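PDB 2J43: spydx from Streptococcus pyogenes, which binds glycogen and related alpha-glucans through the family 41 carbohydrate-binding modules of a cell-surface pullulanase that probably cleaves alpha-1,6-glucosidic linkages. Local coordinates for residues 150-154 with 155-159; 23-26 with 27-31; 161-164 with 165-169. All coordinates share one frame; numbering follows the deposited sequence.

Contact 1. Residues 150-154 with 155-159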
ATOM      1  N   SER A 150      18.884   4.879  -1.773  1.00 22.28           N
ATOM      2  CA  SER A 150      19.087   5.295  -3.165  1.00 23.54           C
ATOM      3  C   SER A 150      17.853   4.986  -4.040  1.00 23.29           C
ATOM      4  O   SER A 150      17.679   5.608  -5.108  1.00 23.63           O
ATOM      5  CB  SER A 150      20.329   4.627  -3.751  1.00 23.51           C
ATOM      6  OG  SER A 150      20.259   3.233  -3.618  1.00 26.09           O
ATOM      7  N   HIS A 151      17.004   4.031  -3.631  1.00 22.03           N
ATOM      8  CA  HIS A 151      15.839   3.700  -4.465  1.00 21.80           C
ATOM      9  C   HIS A 151      14.763   4.732  -4.169  1.00 21.17           C
ATOM     10  O   HIS A 151      14.535   5.071  -2.996  1.00 17.83           O
ATOM     11  CB  HIS A 151      15.295   2.297  -4.183  1.00 22.89           C
ATOM     12  CG  HIS A 151      16.200   1.178  -4.611  1.00 27.38           C
ATOM     13  ND1 HIS A 151      17.205   0.679  -3.809  1.00 29.43           N
ATOM     14  CD2 HIS A 151      16.260   0.472  -5.772  1.00 30.79           C
ATOM     15  CE1 HIS A 151      17.823  -0.307  -4.441  1.00 33.63           C
ATOM     16  NE2 HIS A 151      17.268  -0.454  -5.632  1.00 33.65           N
ATOM     17  N   LYS A 152      14.122   5.241  -5.218  1.00 21.76           N
ATOM     18  CA  LYS A 152      13.052   6.201  -5.091  1.00 23.39           C
ATOM     19  C   LYS A 152      11.764   5.584  -5.579  1.00 22.90           C
ATOM     20  O   LYS A 152      11.701   4.901  -6.614  1.00 22.25           O
ATOM     21  CB  LYS A 152      13.353   7.528  -5.807  1.00 24.36           C
ATOM     22  CG  LYS A 152      14.724   8.151  -5.442  1.00 27.48           C
ATOM     23  CD  LYS A 152      14.733   8.751  -4.035  1.00 29.65           C
ATOM     24  CE  LYS A 152      16.119   9.125  -3.486  1.00 33.68           C
ATOM     25  NZ  LYS A 152      17.295   8.456  -4.127  1.00 37.73           N
ATOM     26  N   GLY A 153      10.715   5.810  -4.791  1.00 21.87           N
ATOM     27  CA  GLY A 153       9.442   5.163  -5.046  1.00 22.93           C
ATOM     28  C   GLY A 153       8.348   6.213  -4.990  1.00 22.22           C
ATOM     29  O   GLY A 153       8.618   7.446  -5.005  1.00 23.64           O
ATOM     30  N   HIS A 154       7.111   5.731  -4.830  1.00 22.11           N
ATOM     31  CA  HIS A 154       5.942   6.606  -4.748  1.00 23.79           C
ATOM     32  C   HIS A 154       5.775   7.309  -3.419  1.00 21.56           C
ATOM     33  O   HIS A 154       4.992   8.211  -3.309  1.00 23.80           O
ATOM     34  CB  HIS A 154       4.682   5.747  -4.994  1.00 24.46           C
ATOM     35  CG  HIS A 154       4.644   5.095  -6.342  1.00 27.15           C
ATOM     36  ND1 HIS A 154       4.736   5.815  -7.517  1.00 31.28           N
ATOM     37  CD2 HIS A 154       4.492   3.796  -6.706  1.00 30.79           C
ATOM     38  CE1 HIS A 154       4.660   4.986  -8.544  1.00 31.61           C
ATOM     39  NE2 HIS A 154       4.508   3.755  -8.081  1.00 32.96           N
ATOM     40  N   TYR A 155       6.497   6.882  -2.403  1.00 21.60           N
ATOM     41  CA  TYR A 155       6.282   7.312  -1.025  1.00 20.73           C
ATOM     42  C   TYR A 155       7.604   7.711  -0.351  1.00 20.55           C
ATOM     43  O   TYR A 155       7.840   7.446   0.892  1.00 19.86           O
ATOM     44  CB  TYR A 155       5.675   6.175  -0.254  1.00 19.97           C
ATOM     45  CG  TYR A 155       4.558   5.433  -0.958  1.00 18.47           C
ATOM     46  CD1 TYR A 155       3.320   6.022  -1.175  1.00 17.43           C
ATOM     47  CD2 TYR A 155       4.720   4.125  -1.336  1.00 18.95           C
ATOM     48  CE1 TYR A 155       2.313   5.312  -1.769  1.00 17.23           C
ATOM     49  CE2 TYR A 155       3.716   3.400  -1.933  1.00 17.42           C
ATOM     50  CZ  TYR A 155       2.510   3.982  -2.112  1.00 17.18           C
ATOM     51  OH  TYR A 155       1.526   3.245  -2.739  1.00 18.99           O
ATOM     52  N   GLY A 156       8.452   8.312  -1.192  1.00 20.06           N
ATOM     53  CA  GLY A 156       9.788   8.720  -0.789  1.00 19.74           C
ATOM     54  C   GLY A 156      10.821   7.673  -1.185  1.00 18.36           C
ATOM     55  O   GLY A 156      10.630   6.891  -2.125  1.00 18.64           O
ATOM     56  N   ALA A 157      11.964   7.720  -0.526  1.00 16.76           N
ATOM     57  CA  ALA A 157      13.049   6.790  -0.775  1.00 16.35           C
ATOM     58  C   ALA A 157      12.670   5.491  -0.110  1.00 17.02           C
ATOM     59  O   ALA A 157      11.809   5.496   0.763  1.00 16.61           O
ATOM     60  CB  ALA A 157      14.349   7.345  -0.232  1.00 16.54           C
ATOM     61  N   TYR A 158      13.294   4.390  -0.484  1.00 17.34           N
ATOM     62  CA  TYR A 158      13.024   3.140   0.194  1.00 16.84           C
ATOM     63  C   TYR A 158      14.163   2.148   0.150  1.00 16.66           C
ATOM     64  O   TYR A 158      15.083   2.255  -0.670  1.00 16.14           O
ATOM     65  CB  TYR A 158      11.744   2.475  -0.362  1.00 16.97           C
ATOM     66  CG  TYR A 158      11.859   1.942  -1.769  1.00 16.33           C
ATOM     67  CD1 TYR A 158      12.390   0.705  -2.012  1.00 13.94           C
ATOM     68  CD2 TYR A 158      11.467   2.706  -2.851  1.00 16.05           C
ATOM     69  CE1 TYR A 158      12.509   0.216  -3.314  1.00 17.28           C
ATOM     70  CE2 TYR A 158      11.573   2.215  -4.191  1.00 18.64           C
ATOM     71  CZ  TYR A 158      12.088   0.981  -4.384  1.00 18.53           C
ATOM     72  OH  TYR A 158      12.223   0.454  -5.648  1.00 22.68           O
ATOM     73  N   VAL A 159      14.102   1.179   1.051  1.00 17.07           N
ATOM     74  CA  VAL A 159      14.955   0.015   0.979  1.00 18.16           C
ATOM     75  C   VAL A 159      14.142  -1.241   1.298  1.00 16.27           C
ATOM     76  O   VAL A 159      13.234  -1.201   2.141  1.00 17.73           O
ATOM     77  CB  VAL A 159      16.157   0.148   1.918  1.00 18.91           C
ATOM     78  CG1 VAL A 159      15.731   0.282   3.340  1.00 19.67           C
ATOM     79  CG2 VAL A 159      17.161  -1.039   1.624  1.00 22.62           C
TER
HETATM   80  O   HOH W   1      17.583   2.027  -1.429  1.00 22.93           O
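Strands 147-153 and 156-162 form a beta hairpin in the second pullulanase-associated domain, and His-151 to Tyr-158 make up its tight turn end, with His-154 and Tyr-155 rounding the tip. Two backbone bonds tie the arms together: Tyr-158 N donates to His-151 O at 2.9 Å, and Gly-153 N to Gly-156 O at the same length. Between them, Lys-152 and Ala-157 form an antiparallel non-hydrogen-bonded pair.

On one face of the hairpin, Tyr-158 folds back over the partner strand. Its CG stands between the backbone N and the carbonyl carbon (chi1 69°), which brings one face of the ring against His-151 CB. There His-151 CB sits 3.6 Å from the Tyr-158 ring centroid, 17° off the normal, a CH-pi contact displaced toward the rim. The imidazole runs nearly parallel to the phenol but slid aside, so the rings barely overlap. The bare CA of Gly-153 lets the same phenol come in edge-on, with CE2 of Tyr-158 at 3.7 Å from Gly-153 CA. Arg-115 adds a cation-pi contact to this ring.

On the other face, a bend in Lys-152 (chi2 -73°) lays CD and CE alongside Ala-157 CB, each 4.1 Å from it, and Tyr-125 touches both residues. Lys-152 NZ makes weak bonds to the carbonyls of Ser-150 and Leu-149. At the tip, His-154 CB stands almost exactly over the centre of the Tyr-155 ring, and the imidazole turns its edge toward that ring's face. Phe-203 meets Tyr-155 edge-to-face as well. At the far end a single water bridges the arms, accepting from His-151 N, donating to Tyr-158 O at 2.6 Å, and lying in the imidazole plane 2.8 Å from His-151 ND1.

Contact 2. Residues 23-26 with 27-31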
ATOM      1  N   LEU A  23     -18.081  -4.723 -12.528  1.00 10.50           N
ATOM      2  CA  LEU A  23     -17.730  -4.227 -11.182  1.00 10.75           C
ATOM      3  C   LEU A  23     -18.931  -3.440 -10.682  1.00 10.94           C
ATOM      4  O   LEU A  23     -19.242  -2.355 -11.146  1.00 11.47           O
ATOM      5  CB  LEU A  23     -16.511  -3.318 -11.221  1.00 10.86           C
ATOM      6  CG  LEU A  23     -15.993  -2.797  -9.887  1.00 12.59           C
ATOM      7  CD1 LEU A  23     -15.645  -3.975  -8.982  1.00 14.76           C
ATOM      8  CD2 LEU A  23     -14.760  -1.871 -10.032  1.00 13.89           C
ATOM      9  N   TRP A  24     -19.570  -3.981  -9.656  1.00 11.61           N
ATOM     10  CA  TRP A  24     -20.827  -3.503  -9.096  1.00 11.06           C
ATOM     11  C   TRP A  24     -20.478  -2.824  -7.753  1.00 10.59           C
ATOM     12  O   TRP A  24     -19.825  -3.429  -6.922  1.00 10.86           O
ATOM     13  CB  TRP A  24     -21.776  -4.685  -8.870  1.00  9.94           C
ATOM     14  CG  TRP A  24     -23.110  -4.265  -8.318  1.00 11.05           C
ATOM     15  CD1 TRP A  24     -23.445  -4.065  -6.999  1.00 12.19           C
ATOM     16  CD2 TRP A  24     -24.286  -4.027  -9.081  1.00 10.57           C
ATOM     17  NE1 TRP A  24     -24.767  -3.674  -6.928  1.00 11.65           N
ATOM     18  CE2 TRP A  24     -25.302  -3.624  -8.192  1.00 11.50           C
ATOM     19  CE3 TRP A  24     -24.580  -4.084 -10.465  1.00 10.37           C
ATOM     20  CZ2 TRP A  24     -26.594  -3.294  -8.627  1.00 10.65           C
ATOM     21  CZ3 TRP A  24     -25.856  -3.760 -10.903  1.00 12.84           C
ATOM     22  CH2 TRP A  24     -26.859  -3.363  -9.992  1.00 12.50           C
ATOM     23  N   VAL A  25     -20.800  -1.535  -7.598  1.00 10.96           N
ATOM     24  CA  VAL A  25     -20.291  -0.733  -6.492  1.00 10.67           C
ATOM     25  C   VAL A  25     -21.390  -0.021  -5.688  1.00 11.35           C
ATOM     26  O   VAL A  25     -22.424   0.364  -6.225  1.00 12.28           O
ATOM     27  CB  VAL A  25     -19.253   0.308  -6.979  1.00 12.66           C
ATOM     28  CG1 VAL A  25     -18.062  -0.382  -7.592  1.00 12.75           C
ATOM     29  CG2 VAL A  25     -19.864   1.250  -8.010  1.00 12.77           C
ATOM     30  N   TRP A  26     -21.124   0.121  -4.402  1.00 11.78           N
ATOM     31  CA  TRP A  26     -21.976   0.887  -3.520  1.00 11.05           C
ATOM     32  C   TRP A  26     -21.193   1.529  -2.404  1.00 11.26           C
ATOM     33  O   TRP A  26     -19.955   1.490  -2.382  1.00 11.92           O
ATOM     34  CB  TRP A  26     -23.116   0.030  -3.044  1.00 12.48           C
ATOM     35  CG  TRP A  26     -22.813  -1.192  -2.174  1.00  9.83           C
ATOM     36  CD1 TRP A  26     -23.028  -1.280  -0.836  1.00 10.79           C
ATOM     37  CD2 TRP A  26     -22.336  -2.521  -2.570  1.00  9.22           C
ATOM     38  NE1 TRP A  26     -22.711  -2.528  -0.375  1.00 13.19           N
ATOM     39  CE2 TRP A  26     -22.308  -3.321  -1.403  1.00 11.88           C
ATOM     40  CE3 TRP A  26     -21.945  -3.105  -3.773  1.00 11.47           C
ATOM     41  CZ2 TRP A  26     -21.896  -4.653  -1.403  1.00 12.27           C
ATOM     42  CZ3 TRP A  26     -21.542  -4.430  -3.761  1.00 12.21           C
ATOM     43  CH2 TRP A  26     -21.511  -5.178  -2.587  1.00 11.94           C
ATOM     44  N   GLY A  27     -21.879   2.153  -1.458  1.00 12.57           N
ATOM     45  CA  GLY A  27     -21.190   2.952  -0.467  1.00 12.58           C
ATOM     46  C   GLY A  27     -20.836   4.320  -1.037  1.00 13.16           C
ATOM     47  O   GLY A  27     -21.593   4.916  -1.793  1.00 15.00           O
ATOM     48  N   ASP A  28     -19.659   4.803  -0.667  1.00 12.71           N
ATOM     49  CA  ASP A  28     -19.290   6.208  -0.900  1.00 13.60           C
ATOM     50  C   ASP A  28     -18.691   6.415  -2.285  1.00 13.43           C
ATOM     51  O   ASP A  28     -17.639   7.008  -2.444  1.00 14.51           O
ATOM     52  CB  ASP A  28     -18.342   6.697   0.207  1.00 14.34           C
ATOM     53  CG  ASP A  28     -19.004   6.690   1.562  1.00 16.02           C
ATOM     54  OD1 ASP A  28     -20.229   6.955   1.643  1.00 17.48           O
ATOM     55  OD2 ASP A  28     -18.379   6.404   2.584  1.00 18.64           O
ATOM     56  N   VAL A  29     -19.387   5.919  -3.286  1.00 12.93           N
ATOM     57  CA  VAL A  29     -19.060   6.071  -4.691  1.00 13.23           C
ATOM     58  C   VAL A  29     -19.981   7.161  -5.280  1.00 13.53           C
ATOM     59  O   VAL A  29     -21.036   7.468  -4.695  1.00 15.48           O
ATOM     60  CB  VAL A  29     -19.172   4.714  -5.459  1.00 12.09           C
ATOM     61  CG1 VAL A  29     -18.179   3.723  -4.928  1.00 13.95           C
ATOM     62  CG2 VAL A  29     -20.545   4.106  -5.386  1.00 14.85           C
ATOM     63  N   ASP A  30     -19.546   7.744  -6.386  1.00 14.65           N
ATOM     64  CA  ASP A  30     -20.305   8.812  -7.042  1.00 15.66           C
ATOM     65  C   ASP A  30     -21.635   8.318  -7.564  1.00 15.43           C
ATOM     66  O   ASP A  30     -22.664   8.990  -7.432  1.00 16.20           O
ATOM     67  CB  ASP A  30     -19.455   9.449  -8.130  1.00 16.59           C
ATOM     68  CG  ASP A  30     -20.114  10.660  -8.732  1.00 19.67           C
ATOM     69  OD1 ASP A  30     -20.459  11.543  -7.945  1.00 24.65           O
ATOM     70  OD2 ASP A  30     -20.343  10.757  -9.919  1.00 25.88           O
ATOM     71  N   GLN A  31     -21.636   7.133  -8.154  1.00 14.98           N
ATOM     72  CA  GLN A  31     -22.827   6.598  -8.805  1.00 13.83           C
ATOM     73  C   GLN A  31     -22.944   5.100  -8.456  1.00 13.19           C
ATOM     74  O   GLN A  31     -22.458   4.259  -9.181  1.00 14.27           O
ATOM     75  CB  GLN A  31     -22.721   6.777 -10.327  1.00 15.44           C
ATOM     76  CG  GLN A  31     -22.633   8.273 -10.696  1.00 21.34           C
ATOM     77  CD  GLN A  31     -23.929   9.075 -10.562  1.00 31.23           C
ATOM     78  OE1 GLN A  31     -23.866  10.326 -10.534  1.00 40.16           O
ATOM     79  NE2 GLN A  31     -25.095   8.398 -10.512  1.00 34.61           N
TER
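Beyond Val-25 and Trp-26 the backbone turns sharply, because Gly-27 takes a positive phi of 80° and Asp-28 centres an inverse gamma turn, closed by a weak bond from Val-29 N to Gly-27 O at 2.8 Å. This bend at the end of strand 21-27, in the first pullulanase-associated domain, swings Val-29 back beside the strand it has just left.

Val-25 and Val-29 then meet obliquely, chiefly through their CG2 methyls, CG2 of Val-25 lying 3.9 Å from CG2 of Val-29. The other methyl of Val-29, CG1, packs against the backbone of the strand, 3.8 Å from Trp-26 O, and also lies near Val-25 CB. Farther along, Gln-31 O lies 4.1 Å from Val-25 CG2. Both valines are buried, and Val-29 also touches Val-57 of strand 53-58, which belongs to the other sheet of the domain.

The side chain of Trp-26 sets off away from 27-31 and touches Ser-68 and Asp-82; its chi1 of 64° leaves CG beside the following peptide, obliquely to Gly-27 N.

With no hydrogen bond between 23-26 and 27-31, the fold-back rests on branched aliphatic packing and the gamma turn, while the polar links of this region run to other partners: Val-25 N to Ser-33 OG, Asp-28 OD2 to the backbone N-H groups of Gln-65 and Gln-66, and the Asp-28 backbone to Ala-60.

Contact 3. Residues 161-164 with 165-169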
ATOM      1  N   VAL A 161      14.250  -4.819   2.902  1.00 18.17           N
ATOM      2  CA  VAL A 161      15.011  -5.480   3.954  1.00 19.03           C
ATOM      3  C   VAL A 161      14.614  -6.960   4.124  1.00 20.11           C
ATOM      4  O   VAL A 161      13.509  -7.253   4.585  1.00 19.95           O
ATOM      5  CB  VAL A 161      14.812  -4.784   5.288  1.00 18.90           C
ATOM      6  CG1 VAL A 161      15.708  -5.398   6.382  1.00 19.92           C
ATOM      7  CG2 VAL A 161      15.052  -3.269   5.158  1.00 17.03           C
ATOM      8  N   PRO A 162      15.532  -7.884   3.870  1.00 22.19           N
ATOM      9  CA  PRO A 162      15.220  -9.301   4.149  1.00 23.17           C
ATOM     10  C   PRO A 162      15.063  -9.569   5.632  1.00 23.95           C
ATOM     11  O   PRO A 162      15.881  -9.089   6.401  1.00 23.92           O
ATOM     12  CB  PRO A 162      16.436 -10.068   3.606  1.00 23.39           C
ATOM     13  CG  PRO A 162      17.302  -9.093   2.898  1.00 24.56           C
ATOM     14  CD  PRO A 162      16.903  -7.703   3.361  1.00 22.65           C
ATOM     15  N   LEU A 163      14.042 -10.328   6.008  1.00 24.74           N
ATOM     16  CA  LEU A 163      13.725 -10.666   7.385  1.00 26.07           C
ATOM     17  C   LEU A 163      14.227 -12.106   7.701  1.00 28.10           C
ATOM     18  O   LEU A 163      14.420 -12.917   6.802  1.00 28.35           O
ATOM     19  CB  LEU A 163      12.201 -10.601   7.615  1.00 26.10           C
ATOM     20  CG  LEU A 163      11.423  -9.331   7.236  1.00 27.12           C
ATOM     21  CD1 LEU A 163       9.933  -9.509   7.428  1.00 27.64           C
ATOM     22  CD2 LEU A 163      11.890  -8.231   8.130  1.00 27.81           C
ATOM     23  N   LYS A 164      14.467 -12.372   8.977  1.00 30.71           N
ATOM     24  CA  LYS A 164      14.827 -13.724   9.382  0.50 31.72           C
ATOM     25  C   LYS A 164      13.585 -14.618   9.284  1.00 32.75           C
ATOM     26  O   LYS A 164      12.444 -14.134   9.342  1.00 32.96           O
ATOM     27  CB  LYS A 164      15.428 -13.739  10.794  0.50 32.12           C
ATOM     28  CG  LYS A 164      16.940 -13.891  10.805  0.50 32.42           C
ATOM     29  CD  LYS A 164      17.504 -13.989  12.234  0.50 32.99           C
ATOM     30  CE  LYS A 164      18.625 -12.966  12.495  0.50 32.96           C
ATOM     31  NZ  LYS A 164      18.144 -11.771  13.247  0.50 33.40           N
ATOM     32  N   GLU A 165      13.826 -15.923   9.078  1.00 34.73           N
ATOM     33  CA  GLU A 165      12.785 -16.958   9.175  1.00 36.12           C
ATOM     34  C   GLU A 165      12.156 -16.750  10.534  1.00 35.37           C
ATOM     35  O   GLU A 165      12.874 -16.590  11.516  1.00 35.82           O
ATOM     36  CB  GLU A 165      13.404 -18.386   9.100  1.00 37.61           C
ATOM     37  CG  GLU A 165      12.478 -19.565   9.464  1.00 41.75           C
ATOM     38  CD  GLU A 165      12.547 -20.076  10.938  1.00 47.52           C
ATOM     39  OE1 GLU A 165      13.630 -20.034  11.617  1.00 47.33           O
ATOM     40  OE2 GLU A 165      11.489 -20.583  11.427  1.00 49.79           O
ATOM     41  N   GLY A 166      10.830 -16.725  10.590  1.00 34.62           N
ATOM     42  CA  GLY A 166      10.116 -16.566  11.843  1.00 34.84           C
ATOM     43  C   GLY A 166      10.177 -15.199  12.477  1.00 34.76           C
ATOM     44  O   GLY A 166      10.005 -15.063  13.693  1.00 34.47           O
ATOM     45  N   ALA A 167      10.395 -14.163  11.659  1.00 35.10           N
ATOM     46  CA  ALA A 167      10.518 -12.817  12.201  1.00 34.89           C
ATOM     47  C   ALA A 167       9.221 -12.333  12.850  1.00 34.54           C
ATOM     48  O   ALA A 167       8.127 -12.507  12.297  1.00 35.57           O
ATOM     49  CB  ALA A 167      10.979 -11.830  11.101  1.00 35.30           C
ATOM     50  N   ASN A 168       9.356 -11.710  14.012  1.00 34.70           N
ATOM     51  CA  ASN A 168       8.237 -11.062  14.713  1.00 34.36           C
ATOM     52  C   ASN A 168       8.348  -9.557  14.847  1.00 32.55           C
ATOM     53  O   ASN A 168       7.326  -8.884  14.838  1.00 32.03           O
ATOM     54  CB  ASN A 168       8.118 -11.583  16.144  1.00 35.03           C
ATOM     55  CG  ASN A 168       7.823 -13.054  16.206  1.00 37.81           C
ATOM     56  OD1 ASN A 168       6.898 -13.539  15.550  1.00 40.34           O
ATOM     57  ND2 ASN A 168       8.609 -13.775  16.992  1.00 39.13           N
ATOM     58  N   GLU A 169       9.572  -9.036  15.036  1.00 29.90           N
ATOM     59  CA  GLU A 169       9.784  -7.625  15.346  1.00 28.75           C
ATOM     60  C   GLU A 169      11.061  -7.092  14.663  1.00 26.19           C
ATOM     61  O   GLU A 169      12.051  -7.815  14.582  1.00 25.33           O
ATOM     62  CB  GLU A 169       9.881  -7.457  16.862  1.00 29.89           C
ATOM     63  CG  GLU A 169       9.623  -6.051  17.341  1.00 32.98           C
ATOM     64  CD  GLU A 169       9.405  -5.971  18.851  1.00 36.45           C
ATOM     65  OE1 GLU A 169       8.586  -6.752  19.379  1.00 38.43           O
ATOM     66  OE2 GLU A 169      10.057  -5.108  19.496  1.00 39.72           O
TER
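Torsions at Glu-165 and Gly-166, an extended psi of 132° followed by a positive phi of 72°, make the type II beta turn that brings Ala-167 back to Lys-164. The turn opens the loop that follows strand 156-162 and leads to strand 170-176. These two strands are not neighbours in their sheet, so the loop is not a hairpin turn between adjacent strands.

A single backbone bond closes the turn, and it is weak: Ala-167 N points to Lys-164 O at 3.1 Å with an angle of only 127° at the hydrogen. Glu-165 sends its carboxylate outward from the corner, with CB as the part of its side chain that stays close to the incoming chain. Lys-164 also leads away, and in the conformer given its NZ is hydrogen-bonded to Val-136 O. Just past the turn, OD2 of Asp-135 accepts the backbone N-H groups of both Asn-168 and Glu-169, so this one carboxylate oxygen takes two successive peptide N-H groups.

Inside the bend, the methyl of Ala-167 faces back along the incoming chain. The apolar contact between the two halves is made there: chi1 -53° points the isobutyl end of Leu-163 back past its own N, leaving Leu-163 CB to meet Ala-167 CB at 3.9 Å. Leu-196 and Asp-135 also touch Ala-167. The same methyl lies close to the acceptor of the turn bond, Ala-167 CB being 3.2 Å from Lys-164 O.

Contacts 1 and 3 belong to the second pullulanase-associated domain and share strand 156-162, which contact 1 pairs with 147-153 and contact 3 leaves at its far end; their centres are 21 Å apart. Contact 2 lies in the first such domain, on the other side of the chain's centre, 33 Å from contact 1 and 39 Å from contact 3 between centres. The two contacts of the second domain are on the surface, yet differ: contact 1 combines strand pairing with aromatic side chains and a bridging water, whereas contact 3 has one weak turn bond and a small CB-to-CB apolar touch. Contact 2, partly buried, relies on two buried valines instead.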